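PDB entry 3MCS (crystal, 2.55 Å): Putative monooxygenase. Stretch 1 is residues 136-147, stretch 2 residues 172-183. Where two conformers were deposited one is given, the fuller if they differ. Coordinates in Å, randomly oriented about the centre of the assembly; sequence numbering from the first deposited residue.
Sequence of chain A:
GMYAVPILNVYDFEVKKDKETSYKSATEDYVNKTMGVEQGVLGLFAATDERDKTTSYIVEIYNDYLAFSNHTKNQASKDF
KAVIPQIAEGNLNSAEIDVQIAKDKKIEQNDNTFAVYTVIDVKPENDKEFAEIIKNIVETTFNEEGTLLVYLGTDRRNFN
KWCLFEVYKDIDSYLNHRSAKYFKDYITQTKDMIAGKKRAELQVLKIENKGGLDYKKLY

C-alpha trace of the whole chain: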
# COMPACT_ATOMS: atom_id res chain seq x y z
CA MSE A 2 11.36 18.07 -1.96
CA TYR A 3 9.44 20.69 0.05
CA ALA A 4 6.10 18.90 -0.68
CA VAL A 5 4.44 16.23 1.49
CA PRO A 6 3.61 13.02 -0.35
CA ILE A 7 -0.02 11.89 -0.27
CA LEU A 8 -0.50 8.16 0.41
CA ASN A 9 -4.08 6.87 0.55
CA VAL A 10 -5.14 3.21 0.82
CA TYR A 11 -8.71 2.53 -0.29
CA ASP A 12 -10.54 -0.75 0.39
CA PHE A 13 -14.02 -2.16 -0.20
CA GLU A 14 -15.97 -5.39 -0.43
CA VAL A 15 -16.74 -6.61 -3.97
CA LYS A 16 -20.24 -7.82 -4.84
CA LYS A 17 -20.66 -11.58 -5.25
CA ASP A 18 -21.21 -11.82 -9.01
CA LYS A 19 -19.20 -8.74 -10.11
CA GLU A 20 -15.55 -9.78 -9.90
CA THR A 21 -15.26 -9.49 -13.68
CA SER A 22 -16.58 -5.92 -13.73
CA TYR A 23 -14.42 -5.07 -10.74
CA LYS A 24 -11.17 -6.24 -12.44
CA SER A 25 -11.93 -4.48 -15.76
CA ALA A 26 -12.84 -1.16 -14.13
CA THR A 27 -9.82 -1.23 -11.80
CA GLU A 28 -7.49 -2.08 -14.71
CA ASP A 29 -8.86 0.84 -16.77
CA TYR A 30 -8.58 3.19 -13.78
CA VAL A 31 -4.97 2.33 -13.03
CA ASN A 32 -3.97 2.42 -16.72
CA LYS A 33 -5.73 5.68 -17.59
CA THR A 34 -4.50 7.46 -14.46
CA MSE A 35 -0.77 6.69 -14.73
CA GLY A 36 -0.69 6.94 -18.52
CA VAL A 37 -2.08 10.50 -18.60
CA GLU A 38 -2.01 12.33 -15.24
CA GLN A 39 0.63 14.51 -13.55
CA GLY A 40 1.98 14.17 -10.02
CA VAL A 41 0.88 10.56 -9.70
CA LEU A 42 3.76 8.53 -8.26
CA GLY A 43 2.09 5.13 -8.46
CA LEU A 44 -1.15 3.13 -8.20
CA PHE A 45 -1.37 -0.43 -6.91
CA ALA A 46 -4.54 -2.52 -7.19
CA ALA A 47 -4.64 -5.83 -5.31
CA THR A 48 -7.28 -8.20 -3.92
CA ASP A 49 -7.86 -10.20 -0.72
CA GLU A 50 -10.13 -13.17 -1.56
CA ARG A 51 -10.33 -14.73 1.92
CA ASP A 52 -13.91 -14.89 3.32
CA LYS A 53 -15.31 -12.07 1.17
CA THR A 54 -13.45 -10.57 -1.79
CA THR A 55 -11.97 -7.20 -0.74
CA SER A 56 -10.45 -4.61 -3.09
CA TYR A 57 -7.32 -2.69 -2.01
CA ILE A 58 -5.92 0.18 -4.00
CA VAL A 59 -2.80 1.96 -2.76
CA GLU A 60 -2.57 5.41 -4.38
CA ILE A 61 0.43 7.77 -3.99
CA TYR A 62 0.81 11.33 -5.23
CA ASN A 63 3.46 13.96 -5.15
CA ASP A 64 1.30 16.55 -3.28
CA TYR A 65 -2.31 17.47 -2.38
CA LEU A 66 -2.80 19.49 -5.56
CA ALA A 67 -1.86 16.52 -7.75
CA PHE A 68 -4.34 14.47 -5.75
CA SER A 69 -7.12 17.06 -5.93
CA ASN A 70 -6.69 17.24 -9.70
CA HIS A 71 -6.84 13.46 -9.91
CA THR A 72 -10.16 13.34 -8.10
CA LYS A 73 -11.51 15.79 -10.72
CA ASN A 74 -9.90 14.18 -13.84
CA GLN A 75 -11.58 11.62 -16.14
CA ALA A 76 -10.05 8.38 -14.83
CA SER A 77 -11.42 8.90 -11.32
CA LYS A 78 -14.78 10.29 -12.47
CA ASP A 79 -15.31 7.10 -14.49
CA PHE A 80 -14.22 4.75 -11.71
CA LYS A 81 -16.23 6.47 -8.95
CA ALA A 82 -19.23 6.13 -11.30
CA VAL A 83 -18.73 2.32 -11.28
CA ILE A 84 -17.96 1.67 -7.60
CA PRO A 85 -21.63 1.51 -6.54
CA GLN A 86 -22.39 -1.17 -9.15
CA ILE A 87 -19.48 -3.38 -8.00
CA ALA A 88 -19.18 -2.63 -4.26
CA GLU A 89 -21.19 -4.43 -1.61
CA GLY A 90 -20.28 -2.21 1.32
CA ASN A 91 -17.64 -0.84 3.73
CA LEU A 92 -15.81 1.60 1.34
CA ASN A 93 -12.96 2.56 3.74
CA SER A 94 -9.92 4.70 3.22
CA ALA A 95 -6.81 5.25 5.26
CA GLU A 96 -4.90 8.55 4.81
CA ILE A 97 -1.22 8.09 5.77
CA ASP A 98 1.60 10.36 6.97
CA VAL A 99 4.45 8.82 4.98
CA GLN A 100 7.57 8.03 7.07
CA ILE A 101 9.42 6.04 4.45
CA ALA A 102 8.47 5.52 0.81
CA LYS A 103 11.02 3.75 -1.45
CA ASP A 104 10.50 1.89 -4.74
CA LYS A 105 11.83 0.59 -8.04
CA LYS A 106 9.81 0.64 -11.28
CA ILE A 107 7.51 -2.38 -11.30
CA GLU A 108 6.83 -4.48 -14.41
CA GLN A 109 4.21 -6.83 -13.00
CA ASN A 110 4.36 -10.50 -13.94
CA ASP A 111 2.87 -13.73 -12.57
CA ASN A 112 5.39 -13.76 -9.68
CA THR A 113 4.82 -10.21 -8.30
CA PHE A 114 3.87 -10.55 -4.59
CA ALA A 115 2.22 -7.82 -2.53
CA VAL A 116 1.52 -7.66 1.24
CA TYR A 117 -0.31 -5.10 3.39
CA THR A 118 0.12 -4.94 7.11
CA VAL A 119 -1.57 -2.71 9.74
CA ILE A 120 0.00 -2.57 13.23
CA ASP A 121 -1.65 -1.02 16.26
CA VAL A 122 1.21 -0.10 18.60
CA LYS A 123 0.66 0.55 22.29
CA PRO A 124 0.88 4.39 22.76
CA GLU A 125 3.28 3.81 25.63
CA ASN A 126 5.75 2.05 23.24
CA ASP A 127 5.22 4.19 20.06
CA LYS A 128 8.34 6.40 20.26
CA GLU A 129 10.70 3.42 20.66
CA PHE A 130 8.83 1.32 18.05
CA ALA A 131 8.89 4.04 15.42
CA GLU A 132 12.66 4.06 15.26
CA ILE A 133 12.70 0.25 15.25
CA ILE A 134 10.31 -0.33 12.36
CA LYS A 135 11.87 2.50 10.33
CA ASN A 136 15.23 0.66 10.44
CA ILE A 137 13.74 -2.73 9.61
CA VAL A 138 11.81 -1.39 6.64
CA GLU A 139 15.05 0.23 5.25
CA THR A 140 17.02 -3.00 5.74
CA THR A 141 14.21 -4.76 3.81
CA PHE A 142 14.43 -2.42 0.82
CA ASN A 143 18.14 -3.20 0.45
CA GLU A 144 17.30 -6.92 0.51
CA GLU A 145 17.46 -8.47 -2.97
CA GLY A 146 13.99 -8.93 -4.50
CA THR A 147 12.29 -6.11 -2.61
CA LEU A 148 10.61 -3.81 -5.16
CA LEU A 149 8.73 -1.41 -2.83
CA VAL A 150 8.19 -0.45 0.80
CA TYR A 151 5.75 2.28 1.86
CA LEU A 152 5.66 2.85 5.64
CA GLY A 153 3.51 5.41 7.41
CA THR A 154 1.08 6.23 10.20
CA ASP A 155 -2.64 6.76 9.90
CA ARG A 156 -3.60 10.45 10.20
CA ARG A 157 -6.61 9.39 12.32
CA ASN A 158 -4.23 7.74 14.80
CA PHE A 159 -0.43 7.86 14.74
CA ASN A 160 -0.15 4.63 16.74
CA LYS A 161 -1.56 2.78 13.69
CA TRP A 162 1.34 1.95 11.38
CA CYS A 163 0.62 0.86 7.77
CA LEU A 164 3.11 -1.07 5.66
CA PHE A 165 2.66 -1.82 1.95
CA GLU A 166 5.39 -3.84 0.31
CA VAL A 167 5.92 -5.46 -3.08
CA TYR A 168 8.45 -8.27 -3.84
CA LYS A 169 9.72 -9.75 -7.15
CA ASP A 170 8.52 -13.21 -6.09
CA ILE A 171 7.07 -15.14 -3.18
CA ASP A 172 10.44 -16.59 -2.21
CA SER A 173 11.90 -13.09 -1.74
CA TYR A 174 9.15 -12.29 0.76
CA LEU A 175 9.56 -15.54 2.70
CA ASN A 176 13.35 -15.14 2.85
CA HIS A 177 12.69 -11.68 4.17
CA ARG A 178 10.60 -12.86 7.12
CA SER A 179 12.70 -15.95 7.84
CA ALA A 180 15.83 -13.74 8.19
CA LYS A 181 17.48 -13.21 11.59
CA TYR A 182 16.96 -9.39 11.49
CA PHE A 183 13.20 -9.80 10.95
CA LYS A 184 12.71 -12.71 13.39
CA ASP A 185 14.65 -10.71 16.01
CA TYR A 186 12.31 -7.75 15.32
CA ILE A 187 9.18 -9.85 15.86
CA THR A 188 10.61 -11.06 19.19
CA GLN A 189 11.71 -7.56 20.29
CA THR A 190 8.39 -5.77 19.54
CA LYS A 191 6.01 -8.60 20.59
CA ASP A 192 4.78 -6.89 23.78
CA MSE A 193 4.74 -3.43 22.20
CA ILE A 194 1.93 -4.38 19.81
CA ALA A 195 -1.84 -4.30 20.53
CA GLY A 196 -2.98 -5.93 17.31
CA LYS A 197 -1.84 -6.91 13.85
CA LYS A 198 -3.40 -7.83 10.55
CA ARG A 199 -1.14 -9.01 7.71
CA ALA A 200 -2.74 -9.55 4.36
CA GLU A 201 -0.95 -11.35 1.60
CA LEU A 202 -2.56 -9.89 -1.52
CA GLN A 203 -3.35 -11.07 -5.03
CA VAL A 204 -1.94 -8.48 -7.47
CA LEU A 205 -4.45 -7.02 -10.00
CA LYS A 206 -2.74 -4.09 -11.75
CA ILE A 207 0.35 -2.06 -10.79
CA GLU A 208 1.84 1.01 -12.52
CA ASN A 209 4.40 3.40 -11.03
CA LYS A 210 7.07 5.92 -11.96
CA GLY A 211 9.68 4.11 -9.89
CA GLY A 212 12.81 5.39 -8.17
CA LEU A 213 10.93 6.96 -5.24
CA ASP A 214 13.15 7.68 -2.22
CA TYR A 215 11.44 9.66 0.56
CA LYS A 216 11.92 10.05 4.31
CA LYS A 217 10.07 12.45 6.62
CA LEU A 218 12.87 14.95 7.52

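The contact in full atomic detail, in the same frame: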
# COMPACT_ATOMS: atom_id res chain seq x y z
N ASN A 136 13.97 1.34 10.75
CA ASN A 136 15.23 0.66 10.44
C ASN A 136 14.98 -0.65 9.70
O ASN A 136 15.61 -0.91 8.67
CB ASN A 136 16.02 0.35 11.71
CG ASN A 136 16.54 1.60 12.42
OD1 ASN A 136 17.08 2.51 11.79
ND2 ASN A 136 16.40 1.62 13.74
N ILE A 137 14.07 -1.46 10.22
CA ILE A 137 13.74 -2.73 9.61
C ILE A 137 13.22 -2.56 8.19
O ILE A 137 13.61 -3.33 7.31
CB ILE A 137 12.68 -3.50 10.42
CG1 ILE A 137 13.31 -4.06 11.70
CG2 ILE A 137 12.10 -4.65 9.59
CD1 ILE A 137 14.47 -5.07 11.49
N VAL A 138 12.36 -1.59 7.97
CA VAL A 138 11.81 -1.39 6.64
C VAL A 138 12.92 -0.97 5.67
O VAL A 138 12.89 -1.39 4.52
CB VAL A 138 10.67 -0.37 6.64
CG1 VAL A 138 10.16 -0.16 5.23
CG2 VAL A 138 9.56 -0.86 7.52
N GLU A 139 13.89 -0.15 6.12
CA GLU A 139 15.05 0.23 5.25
C GLU A 139 15.97 -0.95 4.94
O GLU A 139 16.45 -1.07 3.81
CB GLU A 139 15.88 1.37 5.84
CG GLU A 139 15.20 2.70 5.69
CD GLU A 139 16.00 3.86 6.25
OE1 GLU A 139 17.08 3.62 6.84
OE2 GLU A 139 15.53 5.02 6.10
N THR A 140 16.23 -1.79 5.94
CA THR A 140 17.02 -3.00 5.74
C THR A 140 16.33 -3.85 4.68
O THR A 140 16.98 -4.36 3.75
CB THR A 140 17.18 -3.82 7.04
OG1 THR A 140 17.60 -2.97 8.12
CG2 THR A 140 18.20 -4.95 6.85
N THR A 141 15.00 -3.97 4.78
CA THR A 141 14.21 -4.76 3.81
C THR A 141 14.38 -4.26 2.38
O THR A 141 14.59 -5.05 1.48
CB THR A 141 12.70 -4.77 4.17
OG1 THR A 141 12.51 -5.48 5.39
CG2 THR A 141 11.90 -5.44 3.09
N PHE A 142 14.34 -2.95 2.18
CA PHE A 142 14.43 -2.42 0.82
C PHE A 142 15.75 -2.78 0.17
O PHE A 142 15.78 -3.00 -1.04
CB PHE A 142 14.24 -0.91 0.77
CG PHE A 142 14.08 -0.38 -0.64
CD1 PHE A 142 12.93 -0.64 -1.36
CD2 PHE A 142 15.09 0.37 -1.24
CE1 PHE A 142 12.77 -0.15 -2.65
CE2 PHE A 142 14.93 0.86 -2.53
CZ PHE A 142 13.76 0.60 -3.23
N ASN A 143 16.82 -2.83 0.96
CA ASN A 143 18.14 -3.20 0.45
C ASN A 143 18.28 -4.71 0.23
O ASN A 143 19.25 -5.17 -0.37
CB ASN A 143 19.26 -2.69 1.39
CG ASN A 143 19.32 -1.15 1.47
OD1 ASN A 143 18.50 -0.41 0.91
ND2 ASN A 143 20.32 -0.67 2.18
N GLU A 144 17.32 -5.48 0.73
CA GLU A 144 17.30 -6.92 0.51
C GLU A 144 17.06 -7.13 -0.99
O GLU A 144 16.38 -6.33 -1.63
CB GLU A 144 16.17 -7.57 1.31
CG GLU A 144 16.31 -9.04 1.59
CD GLU A 144 16.95 -9.30 2.93
OE1 GLU A 144 17.94 -8.61 3.27
OE2 GLU A 144 16.45 -10.21 3.65
N GLU A 145 17.63 -8.19 -1.55
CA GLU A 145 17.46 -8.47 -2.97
C GLU A 145 16.07 -9.04 -3.20
O GLU A 145 15.65 -9.96 -2.49
CB GLU A 145 18.55 -9.45 -3.44
CG GLU A 145 18.41 -9.95 -4.90
CD GLU A 145 18.29 -8.82 -5.95
OE1 GLU A 145 17.51 -7.82 -5.75
OE2 GLU A 145 18.92 -8.99 -7.02
N GLY A 146 15.35 -8.48 -4.18
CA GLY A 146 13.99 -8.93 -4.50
C GLY A 146 12.91 -7.97 -4.00
O GLY A 146 11.75 -8.05 -4.46
N THR A 147 13.25 -7.08 -3.08
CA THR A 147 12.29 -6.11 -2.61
C THR A 147 12.10 -5.06 -3.69
O THR A 147 13.07 -4.47 -4.14
CB THR A 147 12.75 -5.42 -1.32
OG1 THR A 147 13.08 -6.40 -0.35
CG2 THR A 147 11.65 -4.53 -0.76
N ASP A 172 9.27 -16.15 -2.96
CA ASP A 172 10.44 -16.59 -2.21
C ASP A 172 11.14 -15.40 -1.55
O ASP A 172 11.55 -15.48 -0.39
CB ASP A 172 11.44 -17.37 -3.09
CG ASP A 172 10.79 -18.53 -3.82
OD1 ASP A 172 10.10 -18.28 -4.86
OD2 ASP A 172 10.97 -19.68 -3.36
N SER A 173 11.24 -14.29 -2.27
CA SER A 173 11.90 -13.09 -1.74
C SER A 173 11.24 -12.64 -0.44
O SER A 173 11.92 -12.29 0.52
CB SER A 173 11.85 -11.96 -2.77
OG SER A 173 12.58 -12.29 -3.95
N TYR A 174 9.92 -12.67 -0.42
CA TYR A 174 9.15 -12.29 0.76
C TYR A 174 9.36 -13.27 1.92
O TYR A 174 9.53 -12.85 3.06
CB TYR A 174 7.67 -12.21 0.41
CG TYR A 174 6.77 -12.14 1.62
CD1 TYR A 174 6.70 -10.99 2.38
CD2 TYR A 174 6.01 -13.22 2.00
CE1 TYR A 174 5.89 -10.92 3.49
CE2 TYR A 174 5.20 -13.16 3.12
CZ TYR A 174 5.15 -12.02 3.85
OH TYR A 174 4.34 -11.97 4.95
N LEU A 175 9.34 -14.57 1.64
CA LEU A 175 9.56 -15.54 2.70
C LEU A 175 10.98 -15.50 3.27
O LEU A 175 11.17 -15.70 4.48
CB LEU A 175 9.25 -16.94 2.20
CG LEU A 175 7.80 -17.21 1.83
CD1 LEU A 175 7.66 -18.65 1.29
CD2 LEU A 175 6.88 -16.99 3.00
N ASN A 176 11.96 -15.24 2.41
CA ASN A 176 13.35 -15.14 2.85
C ASN A 176 13.50 -13.91 3.71
O ASN A 176 14.28 -13.88 4.64
CB ASN A 176 14.32 -15.13 1.65
CG ASN A 176 14.39 -16.49 0.96
OD1 ASN A 176 14.05 -17.53 1.55
ND2 ASN A 176 14.85 -16.50 -0.30
N HIS A 177 12.70 -12.90 3.39
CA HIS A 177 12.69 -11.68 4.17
C HIS A 177 12.21 -11.95 5.59
O HIS A 177 12.88 -11.56 6.55
CB HIS A 177 11.86 -10.61 3.45
CG HIS A 177 11.12 -9.67 4.35
ND1 HIS A 177 11.76 -8.77 5.17
CD2 HIS A 177 9.79 -9.46 4.50
CE1 HIS A 177 10.84 -8.07 5.83
NE2 HIS A 177 9.65 -8.47 5.45
N ARG A 178 11.10 -12.66 5.76
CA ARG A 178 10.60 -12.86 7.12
C ARG A 178 11.22 -14.05 7.85
O ARG A 178 11.04 -14.20 9.06
CB ARG A 178 9.08 -12.88 7.16
CG ARG A 178 8.41 -14.12 6.66
CD ARG A 178 6.95 -13.79 6.33
NE ARG A 178 6.29 -12.98 7.35
CZ ARG A 178 5.67 -13.47 8.43
NH1 ARG A 178 5.62 -14.78 8.68
NH2 ARG A 178 5.10 -12.62 9.29
N SER A 179 11.99 -14.88 7.15
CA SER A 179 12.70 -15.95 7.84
C SER A 179 14.15 -15.52 8.15
O SER A 179 14.95 -16.34 8.62
CB SER A 179 12.66 -17.26 7.03
OG SER A 179 13.39 -17.15 5.82
N ALA A 180 14.49 -14.25 7.91
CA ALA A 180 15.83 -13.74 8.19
C ALA A 180 15.99 -13.34 9.66
O ALA A 180 15.05 -12.83 10.27
CB ALA A 180 16.16 -12.55 7.30
N LYS A 181 17.20 -13.52 10.19
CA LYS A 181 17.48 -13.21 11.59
C LYS A 181 17.02 -11.78 11.97
O LYS A 181 16.36 -11.62 12.98
CB LYS A 181 18.97 -13.45 11.91
CG LYS A 181 19.34 -13.44 13.43
CD LYS A 181 20.80 -13.84 13.73
N TYR A 182 17.34 -10.78 11.16
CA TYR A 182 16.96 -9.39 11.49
C TYR A 182 15.44 -9.17 11.61
O TYR A 182 15.00 -8.29 12.37
CB TYR A 182 17.51 -8.39 10.46
CG TYR A 182 16.75 -8.33 9.13
CD1 TYR A 182 17.09 -9.15 8.07
CD2 TYR A 182 15.70 -7.45 8.95
CE1 TYR A 182 16.40 -9.09 6.87
CE2 TYR A 182 15.00 -7.38 7.76
CZ TYR A 182 15.35 -8.19 6.72
OH TYR A 182 14.66 -8.10 5.55
N PHE A 183 14.65 -9.93 10.87
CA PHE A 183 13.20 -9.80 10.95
C PHE A 183 12.64 -10.62 12.11
O PHE A 183 11.77 -10.14 12.85
CB PHE A 183 12.52 -10.20 9.64
CG PHE A 183 11.07 -9.82 9.58
CD1 PHE A 183 10.71 -8.54 9.19
CD2 PHE A 183 10.09 -10.72 9.91
CE1 PHE A 183 9.37 -8.19 9.15
CE2 PHE A 183 8.77 -10.38 9.86
CZ PHE A 183 8.40 -9.12 9.49

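Two helical segments lie against each other here, running in opposite chain directions: Gly146 sits by Ser173, Thr141 by His177 and Ile137 by Phe183, so stretch 2 climbs from the turn that ends stretch 1 back up its helix.

The backbones come closest near the beginning of stretch 2, where the CA atoms of Gly146 and Ser173 are 5.4 Å apart. Ser173 points toward the type II turn from Glu144 to Thr147, and its OG lies 3.7 Å from Gly146 CA. Glycine is required here twice over: a CB would come within 2.3 Å of Ser173 OG, and the backbone angles of 104/-17 would jam it against the preceding carbonyl.

One helical turn on, His177 points toward Thr141. Thr141 CG2 covers one face of the imidazole, 4.2 Å from the ring centroid, while Thr141 OG1 is held by its own helix, donating to Ile137 O at 3.1 Å. The imidazole also makes a polar contact: His177 ND1 donates to Tyr182 OH at 3.0 Å and a nearly straight 170°, a bond within stretch 2 that bridges the break between its helices.

After that break, Ala180 takes the N-cap position and the chain turns into a second helix, which brings in Tyr182, the residue most covered by the partner stretch. Tyr182 OH, which accepts from His177, donates a weak hydrogen bond to Glu144 OE2 at 3.4 Å, the one assigned across the contact. The ring is used as well: Thr140 CG2 sits over one face, 4.1 Å from the centroid, and Ile137 CD1 meets the edge, 3.7 Å from Tyr182 CD2.

Phe183 closes the contact modestly, its CD1 4.2 Å from Ile137 CG2. The rule is economical: glycine for closeness, threonine methyls for ring faces, and one tyrosine serving both apolar and polar neighbours.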